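PDB 3LHL: putative agmatinase, which probably hydrolyses agmatine to putrescine and urea at a manganese centre. Local coordinates for residues H123-R127 with E165-A169. Numbering follows the deposited sequence.
With MN (manganese (II) ion), chain C; MN (manganese (II) ion), chain B.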
loop_
_atom_site.group_PDB
_atom_site.type_symbol
_atom_site.label_atom_id
_atom_site.label_comp_id
_atom_site.label_asym_id
_atom_site.label_seq_id
_atom_site.Cartn_x
_atom_site.Cartn_y
_atom_site.Cartn_z
ATOM N N HIS A 123 -10.213 -5.544 3.974
ATOM C CA HIS A 123 -10.840 -4.937 5.146
ATOM C C HIS A 123 -11.008 -3.424 5.021
ATOM O O HIS A 123 -10.200 -2.747 4.376
ATOM C CB HIS A 123 -10.012 -5.256 6.395
ATOM C CG HIS A 123 -9.590 -6.687 6.477
ATOM N ND1 HIS A 123 -8.431 -7.155 5.891
ATOM C CD2 HIS A 123 -10.214 -7.772 6.995
ATOM C CE1 HIS A 123 -8.364 -8.465 6.043
ATOM N NE2 HIS A 123 -9.434 -8.865 6.709
ATOM N N THR A 124 -12.055 -2.904 5.659
ATOM C CA THR A 124 -12.350 -1.475 5.637
ATOM C C THR A 124 -11.297 -0.658 6.387
ATOM O O THR A 124 -10.899 0.419 5.937
ATOM C CB THR A 124 -13.734 -1.165 6.283
ATOM O OG1 THR A 124 -13.652 -1.350 7.703
ATOM C CG2 THR A 124 -14.822 -2.082 5.716
ATOM N N ASP A 125 -10.846 -1.177 7.527
ATOM C CA ASP A 125 -9.863 -0.474 8.349
ATOM C C ASP A 125 -10.445 0.849 8.851
ATOM O O ASP A 125 -9.713 1.790 9.153
ATOM C CB ASP A 125 -8.583 -0.204 7.550
ATOM C CG ASP A 125 -7.729 -1.442 7.383
ATOM O OD1 ASP A 125 -8.039 -2.466 8.026
ATOM O OD2 ASP A 125 -6.744 -1.388 6.617
ATOM N N LEU A 126 -11.770 0.914 8.948
ATOM C CA LEU A 126 -12.430 2.129 9.390
ATOM C C LEU A 126 -12.793 2.180 10.875
ATOM O O LEU A 126 -13.217 3.222 11.370
ATOM C CB LEU A 126 -13.680 2.372 8.542
ATOM C CG LEU A 126 -13.444 2.893 7.121
ATOM C CD1 LEU A 126 -14.767 3.057 6.397
ATOM C CD2 LEU A 126 -12.714 4.232 7.185
ATOM N N ARG A 127 -12.625 1.084 11.603
ATOM C CA ARG A 127 -12.985 1.132 13.013
ATOM C C ARG A 127 -12.100 2.117 13.777
ATOM O O ARG A 127 -10.928 2.310 13.445
ATOM C CB ARG A 127 -12.929 -0.261 13.644
ATOM C CG ARG A 127 -11.557 -0.871 13.811
ATOM C CD ARG A 127 -11.726 -2.333 14.210
ATOM N NE ARG A 127 -12.396 -3.075 13.144
ATOM C CZ ARG A 127 -12.979 -4.261 13.293
ATOM N NH1 ARG A 127 -12.989 -4.861 14.476
ATOM N NH2 ARG A 127 -13.547 -4.849 12.249
ATOM N N GLU A 165 -18.674 0.049 10.231
ATOM C CA GLU A 165 -17.610 0.467 9.323
ATOM C C GLU A 165 -18.148 0.657 7.915
ATOM O O GLU A 165 -17.791 1.608 7.231
ATOM C CB GLU A 165 -16.480 -0.561 9.304
ATOM C CG GLU A 165 -15.650 -0.607 10.575
ATOM C CD GLU A 165 -14.580 -1.677 10.519
ATOM O OE1 GLU A 165 -14.935 -2.864 10.342
ATOM O OE2 GLU A 165 -13.383 -1.338 10.646
ATOM N N PHE A 166 -19.007 -0.256 7.478
ATOM C CA PHE A 166 -19.588 -0.161 6.143
ATOM C C PHE A 166 -20.570 1.012 6.041
ATOM O O PHE A 166 -20.575 1.728 5.039
ATOM C CB PHE A 166 -20.268 -1.484 5.773
ATOM C CG PHE A 166 -19.298 -2.560 5.358
ATOM C CD1 PHE A 166 -18.691 -2.522 4.106
ATOM C CD2 PHE A 166 -18.968 -3.595 6.226
ATOM C CE1 PHE A 166 -17.771 -3.495 3.727
ATOM C CE2 PHE A 166 -18.047 -4.575 5.852
ATOM C CZ PHE A 166 -17.448 -4.522 4.601
ATOM N N LYS A 167 -21.392 1.203 7.073
ATOM C CA LYS A 167 -22.350 2.311 7.098
ATOM C C LYS A 167 -21.595 3.633 6.981
ATOM O O LYS A 167 -21.996 4.527 6.237
ATOM C CB LYS A 167 -23.142 2.327 8.411
ATOM C CG LYS A 167 -24.259 1.312 8.518
ATOM C CD LYS A 167 -24.942 1.421 9.878
ATOM C CE LYS A 167 -26.075 0.417 10.022
ATOM N NZ LYS A 167 -26.623 0.380 11.414
ATOM N N PHE A 168 -20.505 3.741 7.738
ATOM C CA PHE A 168 -19.666 4.936 7.752
ATOM C C PHE A 168 -19.356 5.370 6.327
ATOM O O PHE A 168 -19.353 6.563 6.015
ATOM C CB PHE A 168 -18.356 4.651 8.498
ATOM C CG PHE A 168 -17.538 5.881 8.797
ATOM C CD1 PHE A 168 -17.915 6.755 9.811
ATOM C CD2 PHE A 168 -16.388 6.162 8.064
ATOM C CE1 PHE A 168 -17.159 7.896 10.097
ATOM C CE2 PHE A 168 -15.625 7.301 8.339
ATOM C CZ PHE A 168 -16.012 8.169 9.357
ATOM N N ALA A 169 -19.110 4.395 5.459
ATOM C CA ALA A 169 -18.788 4.685 4.070
ATOM C C ALA A 169 -19.995 4.713 3.137
ATOM O O ALA A 169 -20.164 5.660 2.372
ATOM C CB ALA A 169 -17.764 3.676 3.553
HETATM MN MN MN C . -6.389 -6.061 5.174
HETATM MN MN MN B . -5.360 -3.056 5.714
#
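E165 reaches from helix 163-170 into the loop after strand 115-120 and meets R127 through both carboxylate oxygens, a compact example of how, in the arginase fold, a manganese-binding loop at the end of one strand of the parallel sheet is tied to the helix that follows the neighbouring strand 153-158. The salt bridge is two-pronged but far from coplanar: R127 NE approaches E165 OE2 at 3.2 Å from above the carboxylate, while R127 NH2 makes a weak bond to E165 OE1 at 3.1 Å, and the two planar groups stand 77° apart. A bend at chi3 of R127 (63°) folds its guanidinium back beside the acid. The same OE2 also accepts a weak, strongly bent bond from the backbone N of R127 at 2.7 Å, so main chain and side chain of one residue converge on a single oxygen. E165 OE1 has a further donor in the backbone N of T162, just before the helix, which ties the carboxylate back to its own side of the contact.

Within the loop, T124 OG1 accepts the backbone N-H of L126 in a nearly straight bond (3.2 Å, 165°), closing an ST turn. Apolar contacts flank the acid. T124 sends CG2 over one face of the F166 ring, 3.9 Å from its centroid, in a CH-pi contact offset toward the rim. L126 CD1 comes obliquely to F168 CD2, 3.9 Å away, with A169 CB a little farther off.

D125 turns its side chain the other way, binding one manganese ion together with H98, D121 and D202; H123 binds the second with D121, D202 and D204. The chemistry thus implies a division of labour: H123 and D125 serve the metals, whereas T124, L126 and R127 meet the helix. The buried carboxylate, its charge probably stabilised by R127, holds that residue, two past the ligand D125, mainly through the salt bridge, linking the helix to the loop beside the ligands and not to the ligands themselves.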